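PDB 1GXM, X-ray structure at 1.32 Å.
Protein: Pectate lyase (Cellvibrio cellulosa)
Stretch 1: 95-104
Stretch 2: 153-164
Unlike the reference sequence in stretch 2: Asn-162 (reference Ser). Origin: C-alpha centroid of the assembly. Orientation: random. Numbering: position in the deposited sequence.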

# COMPACT_ATOMS: atom_id res chain seq x y z
N TYR A 95 11.57 -21.57 8.07
CA TYR A 95 11.18 -20.18 7.79
C TYR A 95 11.47 -19.79 6.36
O TYR A 95 10.69 -19.08 5.74
CB TYR A 95 11.86 -19.20 8.75
CG TYR A 95 11.60 -19.50 10.20
CD1 TYR A 95 10.31 -19.52 10.71
CD2 TYR A 95 12.65 -19.76 11.08
CE1 TYR A 95 10.08 -19.79 12.06
CE2 TYR A 95 12.43 -20.04 12.41
CZ TYR A 95 11.15 -20.06 12.90
OH TYR A 95 10.95 -20.35 14.23
N ARG A 96 12.60 -20.24 5.83
CA ARG A 96 12.89 -20.11 4.40
C ARG A 96 11.75 -20.67 3.57
O ARG A 96 11.31 -20.06 2.60
CB ARG A 96 14.19 -20.85 4.05
CG ARG A 96 14.55 -20.90 2.56
CD ARG A 96 15.81 -21.71 2.26
NE ARG A 96 16.15 -21.57 0.85
CZ ARG A 96 15.64 -22.32 -0.14
NH1 ARG A 96 14.81 -23.32 0.10
NH2 ARG A 96 16.00 -22.07 -1.37
N ASP A 97 11.28 -21.85 3.95
CA ASP A 97 10.21 -22.51 3.21
C ASP A 97 8.96 -21.64 3.21
O ASP A 97 8.26 -21.54 2.22
CB ASP A 97 9.90 -23.87 3.82
CG ASP A 97 11.03 -24.85 3.64
OD1 ASP A 97 11.90 -24.64 2.78
OD2 ASP A 97 11.10 -25.87 4.35
N ALA A 98 8.67 -21.05 4.35
CA ALA A 98 7.47 -20.23 4.48
C ALA A 98 7.57 -18.98 3.64
O ALA A 98 6.63 -18.59 2.98
CB ALA A 98 7.27 -19.85 5.90
N VAL A 99 8.73 -18.34 3.67
CA VAL A 99 8.95 -17.16 2.86
C VAL A 99 8.80 -17.49 1.38
O VAL A 99 8.21 -16.72 0.64
CB VAL A 99 10.35 -16.56 3.11
CG1 VAL A 99 10.61 -15.40 2.18
CG2 VAL A 99 10.44 -16.06 4.52
N ARG A 100 9.33 -18.62 0.93
CA ARG A 100 9.15 -19.03 -0.45
C ARG A 100 7.68 -19.23 -0.82
O ARG A 100 7.26 -18.88 -1.91
CB ARG A 100 9.98 -20.28 -0.73
CG ARG A 100 11.48 -19.99 -0.68
CD ARG A 100 12.36 -21.23 -0.78
NE ARG A 100 12.04 -21.95 -2.00
CZ ARG A 100 12.46 -21.60 -3.21
NH1 ARG A 100 13.28 -20.58 -3.36
NH2 ARG A 100 12.07 -22.28 -4.28
N LYS A 101 6.91 -19.83 0.09
CA LYS A 101 5.49 -20.03 -0.17
C LYS A 101 4.74 -18.70 -0.23
O LYS A 101 3.86 -18.54 -1.04
CB LYS A 101 4.84 -20.95 0.86
CG LYS A 101 5.26 -22.42 0.71
CD LYS A 101 4.42 -23.35 1.56
CE LYS A 101 3.07 -23.65 0.93
NZ LYS A 101 2.28 -24.65 1.70
N ALA A 102 5.17 -17.77 0.60
CA ALA A 102 4.55 -16.44 0.65
C ALA A 102 4.82 -15.64 -0.61
O ALA A 102 3.94 -14.98 -1.12
CB ALA A 102 5.02 -15.66 1.85
N ALA A 103 6.06 -15.69 -1.10
CA ALA A 103 6.40 -15.00 -2.34
C ALA A 103 5.63 -15.61 -3.50
O ALA A 103 5.12 -14.90 -4.36
CB ALA A 103 7.86 -15.06 -2.59
N ASN A 104 5.56 -16.93 -3.52
CA ASN A 104 4.81 -17.64 -4.53
C ASN A 104 3.36 -17.22 -4.49
O ASN A 104 2.73 -17.02 -5.52
CB ASN A 104 4.95 -19.14 -4.31
CG ASN A 104 4.31 -19.96 -5.40
OD1 ASN A 104 4.50 -19.72 -6.58
ND2 ASN A 104 3.55 -20.97 -5.00
N PRO A 153 15.81 -8.37 3.98
CA PRO A 153 16.37 -9.64 4.49
C PRO A 153 16.48 -10.78 3.49
O PRO A 153 16.68 -11.92 3.93
CB PRO A 153 15.34 -10.01 5.55
CG PRO A 153 14.06 -9.50 4.98
CD PRO A 153 14.37 -8.24 4.26
N PHE A 154 16.36 -10.50 2.20
CA PHE A 154 16.31 -11.52 1.16
C PHE A 154 17.67 -11.72 0.51
O PHE A 154 17.77 -12.28 -0.60
CB PHE A 154 15.27 -11.14 0.11
CG PHE A 154 13.92 -10.86 0.69
CD1 PHE A 154 13.14 -11.90 1.19
CD2 PHE A 154 13.43 -9.57 0.76
CE1 PHE A 154 11.88 -11.64 1.75
CE2 PHE A 154 12.17 -9.32 1.31
CZ PHE A 154 11.41 -10.34 1.81
N ASP A 155 18.71 -11.30 1.21
CA ASP A 155 20.10 -11.50 0.73
C ASP A 155 20.69 -12.76 1.36
O ASP A 155 21.84 -12.78 1.84
CB ASP A 155 20.98 -10.26 0.98
CG ASP A 155 21.09 -9.90 2.44
OD1 ASP A 155 20.27 -10.36 3.27
OD2 ASP A 155 21.97 -9.13 2.85
N THR A 156 19.89 -13.81 1.35
CA THR A 156 20.27 -15.13 1.84
C THR A 156 20.00 -16.10 0.72
O THR A 156 19.67 -15.72 -0.40
CB THR A 156 19.44 -15.52 3.08
OG1 THR A 156 18.06 -15.62 2.73
CG2 THR A 156 19.46 -14.42 4.14
N ASP A 157 20.08 -17.38 1.02
CA ASP A 157 19.79 -18.39 0.01
C ASP A 157 18.29 -18.71 -0.09
O ASP A 157 17.91 -19.71 -0.71
CB ASP A 157 20.61 -19.65 0.26
CG ASP A 157 20.25 -20.35 1.55
OD1 ASP A 157 19.20 -20.06 2.15
OD2 ASP A 157 20.96 -21.26 2.03
N VAL A 158 17.45 -17.85 0.49
CA VAL A 158 16.00 -18.02 0.41
C VAL A 158 15.53 -18.13 -1.03
O VAL A 158 14.67 -18.93 -1.34
CB VAL A 158 15.24 -16.92 1.21
CG1 VAL A 158 15.50 -15.51 0.69
CG2 VAL A 158 13.75 -17.20 1.19
N PHE A 159 16.13 -17.33 -1.91
CA PHE A 159 15.75 -17.31 -3.30
C PHE A 159 16.93 -17.54 -4.20
O PHE A 159 18.05 -17.16 -3.87
CB PHE A 159 15.12 -15.96 -3.64
CG PHE A 159 13.85 -15.69 -2.89
CD1 PHE A 159 12.82 -16.63 -2.89
CD2 PHE A 159 13.68 -14.52 -2.20
CE1 PHE A 159 11.64 -16.39 -2.21
CE2 PHE A 159 12.48 -14.27 -1.50
CZ PHE A 159 11.48 -15.21 -1.51
N SER A 160 16.64 -18.12 -5.35
CA SER A 160 17.60 -18.31 -6.42
C SER A 160 17.48 -17.20 -7.45
O SER A 160 16.56 -16.38 -7.41
CB SER A 160 17.30 -19.63 -7.12
OG SER A 160 16.08 -19.54 -7.84
N ASP A 161 18.40 -17.19 -8.41
CA ASP A 161 18.32 -16.27 -9.54
C ASP A 161 17.01 -16.43 -10.32
O ASP A 161 16.42 -15.44 -10.75
CB ASP A 161 19.48 -16.52 -10.51
CG ASP A 161 20.80 -16.02 -10.00
OD1 ASP A 161 20.85 -15.26 -9.02
OD2 ASP A 161 21.88 -16.35 -10.55
N ASN A 162 16.58 -17.67 -10.52
CA ASN A 162 15.34 -17.95 -11.23
C ASN A 162 14.12 -17.40 -10.49
O ASN A 162 13.20 -16.86 -11.10
CB ASN A 162 15.18 -19.44 -11.51
CG ASN A 162 16.10 -19.92 -12.62
OD1 ASN A 162 16.65 -19.12 -13.39
ND2 ASN A 162 16.27 -21.24 -12.71
N ASP A 163 14.14 -17.51 -9.17
CA ASP A 163 13.09 -16.93 -8.34
C ASP A 163 13.08 -15.44 -8.50
O ASP A 163 12.04 -14.84 -8.68
CB ASP A 163 13.34 -17.22 -6.88
CG ASP A 163 13.23 -18.67 -6.54
OD1 ASP A 163 12.55 -19.43 -7.27
OD2 ASP A 163 13.82 -19.13 -5.55
N ARG A 164 14.26 -14.84 -8.41
CA ARG A 164 14.37 -13.39 -8.57
C ARG A 164 13.89 -12.92 -9.93
O ARG A 164 13.31 -11.85 -10.02
CB ARG A 164 15.77 -12.90 -8.28
CG ARG A 164 16.08 -12.92 -6.82
CD ARG A 164 17.41 -12.34 -6.46
NE ARG A 164 18.45 -13.32 -6.75
CZ ARG A 164 18.83 -14.27 -5.92
NH1 ARG A 164 18.32 -14.35 -4.70
NH2 ARG A 164 19.76 -15.14 -6.28
O HOH W 1 12.84 -22.09 -7.16

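Residues 95-104 are helical throughout, part of a longer helix, with i to i+4 bonds such as Arg-100 N to Arg-96 O at 3.0 Å. Stretch 2 is mostly irregular and becomes helical at Asp-161. The backbones come closest at Arg-96 and Val-158, whose CA atoms lie 5.5 Å apart, and 372 Å² is buried in total.

Ser-160 caps the second helix: Asp-163 N donates to Ser-160 OG at 3.1 Å, while Ser-160 N donates to Asp-163 OD2 at 3.0 Å with an angle of 174°. The second of these bonds helps orient the carboxylate that Arg-100 meets.

The polar contacts come from two arginines one helical turn apart. Arg-96, extended with chi1 to chi3 all t, directs NE and NH2 to Asp-157 O at 3.0 and 3.1 Å; this oxygen lies at the guanidinium edge, where N-H groups point. The salt bridge from Arg-96 NE to Asp-157 OD1 is long, 3.6 Å. Val-158 O sits over a face of the same guanidinium, and although it is 3.4 Å from Arg-96 NH2, the poor angle excludes a hydrogen bond.

Val-158 O is instead bonded by Arg-100 NH1, at 3.0 Å and 162°. Arg-100 NH1 also donates to Asp-163 OD2 at 2.7 Å, a short salt bridge, so one nitrogen joins a loop carbonyl to a carboxylate. A water extends the link, accepting from Arg-100 NH2 at 3.0 Å and donating to Asp-163 OD1 at 2.7 Å.

Beside these bonds lies an apolar patch. Val-99 CG1 is 3.8 Å from both Val-158 CG2 and Phe-159 CZ, and 4.0 Å from Phe-154 CE1, which it approaches at the ring edge. One turn on, Ala-103 CB reaches Phe-159 CZ at 3.8 Å. These separations are van der Waals contact between buried apolar side chains, which gain by excluding water; the CA-to-CB bonds of Val-99 and Ala-103 point toward stretch 2.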